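Local coordinates for uncharacterized protein (PDB 3OV5), which is a VirB7 component of a bacterial type IV secretion system at the outer membrane, its globular domain resembling the N0 domain of outer membrane transport proteins, at residues G13-M18 against T57-V62; R21-S26 against N75-Q80; I47-T50 against Q54-T57. All coordinates share one frame; numbering follows the deposited sequence. Where two conformers were deposited one is given.

Contact 1. Residues G13-M18 against T57-V62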
# COMPACT_ATOMS: atom_id res chain seq x y z
N GLY A 13 -0.17 -11.68 -2.46
CA GLY A 13 -1.39 -12.20 -1.80
C GLY A 13 -1.98 -11.29 -0.73
O GLY A 13 -3.18 -11.39 -0.42
N THR A 14 -1.14 -10.45 -0.12
CA THR A 14 -1.59 -9.69 1.02
C THR A 14 -1.16 -8.25 0.90
O THR A 14 -0.27 -7.90 0.11
CB THR A 14 -1.03 -10.25 2.35
OG1 THR A 14 0.35 -9.90 2.48
CG2 THR A 14 -1.18 -11.77 2.47
N LEU A 15 -1.76 -7.42 1.74
CA LEU A 15 -1.44 -6.00 1.80
C LEU A 15 0.05 -5.79 2.11
O LEU A 15 0.74 -5.04 1.40
CB LEU A 15 -2.31 -5.34 2.88
CG LEU A 15 -2.06 -3.87 3.14
CD1 LEU A 15 -2.27 -3.01 1.90
CD2 LEU A 15 -2.96 -3.41 4.29
N LYS A 16 0.54 -6.40 3.19
CA LYS A 16 1.92 -6.20 3.58
C LYS A 16 2.88 -6.72 2.51
O LYS A 16 3.89 -6.07 2.25
CB LYS A 16 2.20 -6.87 4.93
CG LYS A 16 3.59 -6.53 5.49
CD LYS A 16 3.82 -7.18 6.85
CE LYS A 16 3.83 -8.67 6.78
NZ LYS A 16 4.14 -9.30 8.11
N THR A 17 2.60 -7.90 1.97
CA THR A 17 3.55 -8.47 1.01
C THR A 17 3.54 -7.71 -0.31
O THR A 17 4.61 -7.57 -0.95
CB THR A 17 3.35 -9.98 0.87
OG1 THR A 17 2.07 -10.29 0.40
CG2 THR A 17 3.68 -10.71 2.19
N MET A 18 2.38 -7.23 -0.76
CA MET A 18 2.36 -6.37 -1.93
C MET A 18 3.20 -5.14 -1.68
O MET A 18 4.01 -4.72 -2.52
CB MET A 18 0.94 -5.98 -2.31
CG MET A 18 0.90 -5.17 -3.61
SD MET A 18 -0.76 -4.67 -4.08
CE MET A 18 -1.08 -3.43 -2.80
N THR A 57 -2.21 6.21 -2.27
CA THR A 57 -3.45 6.91 -1.91
C THR A 57 -4.69 6.07 -2.29
O THR A 57 -5.64 5.94 -1.50
CB THR A 57 -3.45 8.30 -2.54
OG1 THR A 57 -2.30 9.00 -2.03
CG2 THR A 57 -4.69 9.09 -2.22
N GLU A 58 -4.67 5.46 -3.47
CA GLU A 58 -5.75 4.54 -3.84
C GLU A 58 -5.83 3.40 -2.84
O GLU A 58 -6.92 3.00 -2.40
CB GLU A 58 -5.55 3.97 -5.24
CG GLU A 58 -5.73 4.96 -6.37
CD GLU A 58 -5.71 4.26 -7.72
OE1 GLU A 58 -6.58 3.40 -7.93
OE2 GLU A 58 -4.84 4.59 -8.57
N LEU A 59 -4.68 2.85 -2.50
CA LEU A 59 -4.64 1.73 -1.55
C LEU A 59 -5.15 2.15 -0.18
O LEU A 59 -5.89 1.41 0.49
CB LEU A 59 -3.23 1.18 -1.49
CG LEU A 59 -3.06 -0.14 -0.74
CD1 LEU A 59 -3.88 -1.25 -1.38
CD2 LEU A 59 -1.59 -0.50 -0.69
N SER A 60 -4.74 3.35 0.24
CA SER A 60 -5.24 3.92 1.47
C SER A 60 -6.77 3.95 1.49
O SER A 60 -7.41 3.55 2.47
CB SER A 60 -4.67 5.32 1.62
OG SER A 60 -4.91 5.80 2.93
N ALA A 61 -7.38 4.42 0.40
CA ALA A 61 -8.83 4.52 0.33
C ALA A 61 -9.47 3.13 0.44
O ALA A 61 -10.54 2.98 1.04
CB ALA A 61 -9.25 5.21 -0.93
N VAL A 62 -8.82 2.11 -0.16
CA VAL A 62 -9.37 0.76 -0.11
C VAL A 62 -9.46 0.25 1.31
O VAL A 62 -10.41 -0.47 1.65
CB VAL A 62 -8.54 -0.17 -1.01
CG1 VAL A 62 -8.94 -1.61 -0.80
CG2 VAL A 62 -8.68 0.22 -2.49
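Leu59, from helix 52-63, inserts its isobutyl end between Leu15 and Met18 of helix 15-24, joining the two helices of this N0-like alpha/beta domain. The tight part is small and wholly apolar. Leu15 CD1 lies 3.7 Å from Leu59 CD2, the two leucine side chains meeting at a slant, while Met18 meets Leu59 tip to tip. The backbones stay well apart, the nearest CA atoms, those of Leu15 and Leu59, being 9.0 Å from each other, so long branched or flexible chains are needed to bridge the distance. Leu19 and Trp22 of helix 15-24 also touch Leu59 and extend the core.

On the other side the first turn is polar and partly exposed. Thr14 is the N-cap: its OG1 accepts from Thr17 N at 3.1 Å with an N-H...O angle of 162°, and also bonds to Asp37. A threonine suits this place because its short hydroxyl can turn back to accept from the amide of Thr17, while Asp37 takes that of Lys16.

Met18 runs straight to its sulfur and then bends at chi3 (71°), which delivers CE to 3.6 Å from Leu59 CD2 and 3.8 Å from Leu59 CD1.

Contact 2. Residues R21-S26 against N75-Q80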
# COMPACT_ATOMS: atom_id res chain seq x y z
N ARG A 21 6.87 -5.56 -1.87
CA ARG A 21 7.33 -5.53 -3.26
C ARG A 21 7.37 -4.09 -3.78
O ARG A 21 8.37 -3.69 -4.41
CB ARG A 21 6.50 -6.46 -4.14
CG ARG A 21 7.03 -6.50 -5.56
CD ARG A 21 6.27 -7.49 -6.46
NE ARG A 21 4.87 -7.10 -6.57
CZ ARG A 21 4.44 -6.07 -7.30
NH1 ARG A 21 5.25 -5.42 -8.13
NH2 ARG A 21 3.17 -5.69 -7.22
N TRP A 22 6.29 -3.32 -3.59
CA TRP A 22 6.33 -1.93 -4.05
C TRP A 22 7.53 -1.19 -3.46
O TRP A 22 8.19 -0.40 -4.12
CB TRP A 22 5.06 -1.18 -3.67
CG TRP A 22 3.81 -1.60 -4.40
CD1 TRP A 22 3.63 -2.66 -5.27
CD2 TRP A 22 2.54 -0.93 -4.32
NE1 TRP A 22 2.32 -2.69 -5.72
CE2 TRP A 22 1.63 -1.64 -5.15
CE3 TRP A 22 2.10 0.21 -3.63
CZ2 TRP A 22 0.31 -1.23 -5.31
CZ3 TRP A 22 0.78 0.61 -3.79
CH2 TRP A 22 -0.09 -0.11 -4.60
N ALA A 23 7.80 -1.44 -2.17
CA ALA A 23 8.91 -0.77 -1.48
C ALA A 23 10.25 -1.21 -2.09
O ALA A 23 11.11 -0.38 -2.45
CB ALA A 23 8.89 -1.07 0.01
N ALA A 24 10.44 -2.51 -2.26
CA ALA A 24 11.66 -3.06 -2.88
C ALA A 24 11.85 -2.51 -4.28
O ALA A 24 12.98 -2.21 -4.71
CB ALA A 24 11.59 -4.56 -2.91
N ASP A 25 10.75 -2.37 -5.00
CA ASP A 25 10.78 -1.88 -6.37
C ASP A 25 11.13 -0.39 -6.46
O ASP A 25 11.38 0.12 -7.57
CB ASP A 25 9.41 -2.05 -7.02
CG ASP A 25 9.02 -3.52 -7.26
OD1 ASP A 25 9.89 -4.40 -7.15
OD2 ASP A 25 7.81 -3.74 -7.53
N SER A 26 11.08 0.30 -5.32
CA SER A 26 11.21 1.76 -5.27
C SER A 26 12.39 2.22 -4.42
O SER A 26 12.53 3.41 -4.18
CB SER A 26 9.93 2.35 -4.66
OG SER A 26 8.81 1.91 -5.41
N ASN A 75 11.51 8.10 2.22
CA ASN A 75 11.76 6.83 1.56
C ASN A 75 10.82 5.74 2.09
O ASN A 75 11.12 4.56 1.88
CB ASN A 75 13.24 6.41 1.70
CG ASN A 75 13.63 6.08 3.13
OD1 ASN A 75 13.19 6.74 4.08
ND2 ASN A 75 14.45 5.05 3.30
N LYS A 76 9.70 6.09 2.77
CA LYS A 76 8.88 5.03 3.37
C LYS A 76 7.49 4.94 2.81
O LYS A 76 6.85 5.97 2.56
CB LYS A 76 8.69 5.25 4.90
CG LYS A 76 9.94 5.19 5.74
CD LYS A 76 9.88 6.15 6.90
CE LYS A 76 11.21 6.22 7.60
NZ LYS A 76 11.23 7.43 8.37
N LEU A 77 7.02 3.71 2.66
CA LEU A 77 5.61 3.46 2.59
C LEU A 77 5.15 3.17 4.02
O LEU A 77 5.70 2.30 4.68
CB LEU A 77 5.34 2.27 1.67
CG LEU A 77 5.65 2.55 0.20
CD1 LEU A 77 5.64 1.27 -0.61
CD2 LEU A 77 4.61 3.47 -0.38
N LEU A 78 4.20 3.96 4.49
CA LEU A 78 3.77 3.96 5.88
C LEU A 78 2.32 3.50 5.97
O LEU A 78 1.43 4.13 5.37
CB LEU A 78 3.89 5.37 6.47
CG LEU A 78 3.43 5.55 7.91
CD1 LEU A 78 4.16 4.65 8.91
CD2 LEU A 78 3.60 7.00 8.29
N VAL A 79 2.09 2.39 6.67
CA VAL A 79 0.76 1.84 6.88
C VAL A 79 0.46 1.94 8.36
O VAL A 79 1.23 1.43 9.17
CB VAL A 79 0.68 0.36 6.43
CG1 VAL A 79 -0.75 -0.13 6.58
CG2 VAL A 79 1.18 0.19 5.00
N GLN A 80 -0.63 2.62 8.74
CA GLN A 80 -0.84 2.90 10.15
C GLN A 80 -2.32 3.14 10.38
O GLN A 80 -3.07 3.42 9.43
CB GLN A 80 -0.04 4.14 10.58
CG GLN A 80 -0.50 5.38 9.83
CD GLN A 80 0.23 6.63 10.20
OE1 GLN A 80 0.64 6.84 11.36
NE2 GLN A 80 0.32 7.53 9.24
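The last turns of helix 15-24 pass over the start of strand 76-81, the backbones coming nearest at Ala23 and Leu77, whose CA atoms are 6.7 Å apart. This is helix-on-sheet packing within the alpha/beta domain, and one methyl group carries it. Leu77 CD1 rests against the helix backbone, 3.8 Å from Ala23 N, and lies 4.1 Å from Ala23 CB and 4.0 Å from Trp22 CB. Leu77 CG stands anti to the carbonyl carbon (chi1 -68°), and the extended second torsion (169°) sends CD1 on to the helix. Alanine suits position 23 because its single methyl lets the strand come this close; a leucine opposite it spans what separation remains, and also touches Leu19, Leu30 and Val72.

Trp22 gives only its CB to Leu77. Its indole is held by other parts of the chain: NE1 bonds to the carbonyl of Gln7, and the ring packs edge-to-face with Tyr6.

Polar groups gather at the end of the helical segment. Ser26 OG donates to Trp22 O at 2.7 Å, tilted 21° from the carbonyl plane, and Arg21 NH1 forms a salt bridge with Asp25 OD2 at 3.1 Å. Arg21 also pairs with Asp12. Across the contact the side chains meet only through hydrocarbon, one methyl also lying on the helix backbone, which implies that burial of hydrocarbon joins helix to strand, while hydrogen bonds and charges organise the helical segment and its links to the N-terminal residues.

Contact 3. Residues I47-T50 against Q54-T57. With IPA (isopropyl alcohol), chain B.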
# COMPACT_ATOMS: atom_id res chain seq x y z
N ILE A 47 -5.92 -0.74 -9.12
CA ILE A 47 -4.75 0.13 -9.06
C ILE A 47 -3.76 -0.24 -10.15
O ILE A 47 -3.33 -1.39 -10.25
CB ILE A 47 -4.08 0.03 -7.70
CG1 ILE A 47 -5.09 0.39 -6.59
CG2 ILE A 47 -2.83 0.91 -7.67
CD1 ILE A 47 -4.53 0.19 -5.17
N SER A 48 -3.40 0.74 -10.97
CA SER A 48 -2.37 0.54 -11.97
C SER A 48 -1.88 1.90 -12.39
O SER A 48 -2.50 2.56 -13.22
CB SER A 48 -2.94 -0.20 -13.19
OG SER A 48 -1.98 -0.26 -14.23
N THR A 49 -0.77 2.34 -11.80
CA THR A 49 -0.29 3.69 -12.02
C THR A 49 1.20 3.77 -11.85
O THR A 49 1.78 3.08 -11.02
CB THR A 49 -1.01 4.69 -11.08
OG1 THR A 49 -0.40 5.98 -11.19
CG2 THR A 49 -0.91 4.24 -9.64
N THR A 50 1.84 4.65 -12.63
CA THR A 50 3.25 4.91 -12.47
C THR A 50 3.56 5.78 -11.24
O THR A 50 4.72 5.92 -10.87
CB THR A 50 3.86 5.61 -13.71
OG1 THR A 50 3.18 6.86 -13.89
CG2 THR A 50 3.75 4.73 -14.95
N GLN A 54 -0.17 8.26 -6.18
CA GLN A 54 -1.51 7.84 -6.55
C GLN A 54 -1.77 6.43 -6.04
O GLN A 54 -2.85 6.14 -5.52
CB GLN A 54 -1.70 7.93 -8.06
CG GLN A 54 -3.13 7.58 -8.46
CD GLN A 54 -3.34 7.68 -9.95
OE1 GLN A 54 -2.89 8.64 -10.59
NE2 GLN A 54 -4.01 6.67 -10.54
N ALA A 55 -0.80 5.52 -6.21
CA ALA A 55 -1.00 4.12 -5.84
C ALA A 55 -1.21 3.98 -4.35
O ALA A 55 -2.12 3.29 -3.88
CB ALA A 55 0.18 3.27 -6.29
N ALA A 56 -0.34 4.63 -3.56
CA ALA A 56 -0.45 4.55 -2.11
C ALA A 56 -1.79 5.12 -1.65
O ALA A 56 -2.43 4.59 -0.73
CB ALA A 56 0.69 5.31 -1.45
N THR A 57 -2.21 6.21 -2.27
CA THR A 57 -3.45 6.91 -1.91
C THR A 57 -4.69 6.07 -2.29
O THR A 57 -5.64 5.94 -1.50
CB THR A 57 -3.45 8.30 -2.54
OG1 THR A 57 -2.30 9.00 -2.03
CG2 THR A 57 -4.69 9.09 -2.22
C1 IPA B . 3.73 7.85 -16.55
C2 IPA B . 2.49 7.77 -17.41
C3 IPA B . 2.67 6.83 -18.59
O2 IPA B . 1.36 7.38 -16.65
O HOH W 1 -4.30 3.37 -10.65
O HOH W 2 -1.21 8.12 -12.64
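Thr49 faces both Gln54 and Ala55 across the tight connection from strand 48-49 into helix 52-63, and its two branches divide the work. The apolar contacts lie on the inner side. Thr49 CG2 sits 3.7 Å from Ala55 CB, and Ile47 CG2 approaches the same methyl at 4.1 Å. The small side chain of Ala55 allows the strand to lie close to the helix, with the CA atoms of Thr49 and Ala55 6.2 Å apart, and beta-branched residues suit an extended segment that must offer methyls to a helix.

Van der Waals packing of polar side chains comes next. Gln54 reaches out with CG anti to its backbone N (chi1 -176°), and an extended chain carries its amide slantwise across the Thr49 side chain, NE2 lying 3.6 Å from Thr49 CB. The strongest partner of NE2 is Glu58, one turn further along the helix.

Hydrogen bonds across the contact run through water. One water is shared between Thr49 OG1 and Gln54 OE1, 2.7 Å from each, and donates to OE1. A second accepts from Ser48 N at 2.8 Å and, weakly, from Gln54 NE2. The two ends of the amide are thus occupied differently, which favours one orientation of its oxygen and nitrogen. Thr49 OG1 also bonds to the backbone N of Ser51, and Ser51 OG in turn bonds to Gln54 N, tying the turn to the first residues of the helix. An isopropyl alcohol, probably from the crystallisation liquor, lies beside Thr50, but its contact with Thr50 OG1 is doubtful.

Strand 48-49 pairs antiparallel with strand 6-7 through Thr49 and Tyr6, Ile47 also packs on Leu59 of helix 52-63, and Ala56, turned from this contact, meets Val70 and Val72 of strand 68-73.

From the N terminus, helix 15-24 enters both long-range contacts: its first turns take part in contact 1 and its last in contact 2. Contact 1 closes a loop when the chain returns in helix 52-63, and contact 2 closes a longer one at strand 76-81; because their segments alternate along the chain, the two loops cross. Contact 3 closes a short local turn between strand 48-49 and helix 52-63, nested inside the loop of contact 2, and shares Thr57 with contact 1. The Trp22 ring connects all three, with CZ3 3.7 Å from Ala55 CB and 4.1 Å from Leu59 CD2. Together they join two helices, the three-stranded sheet and the small two-stranded sheet.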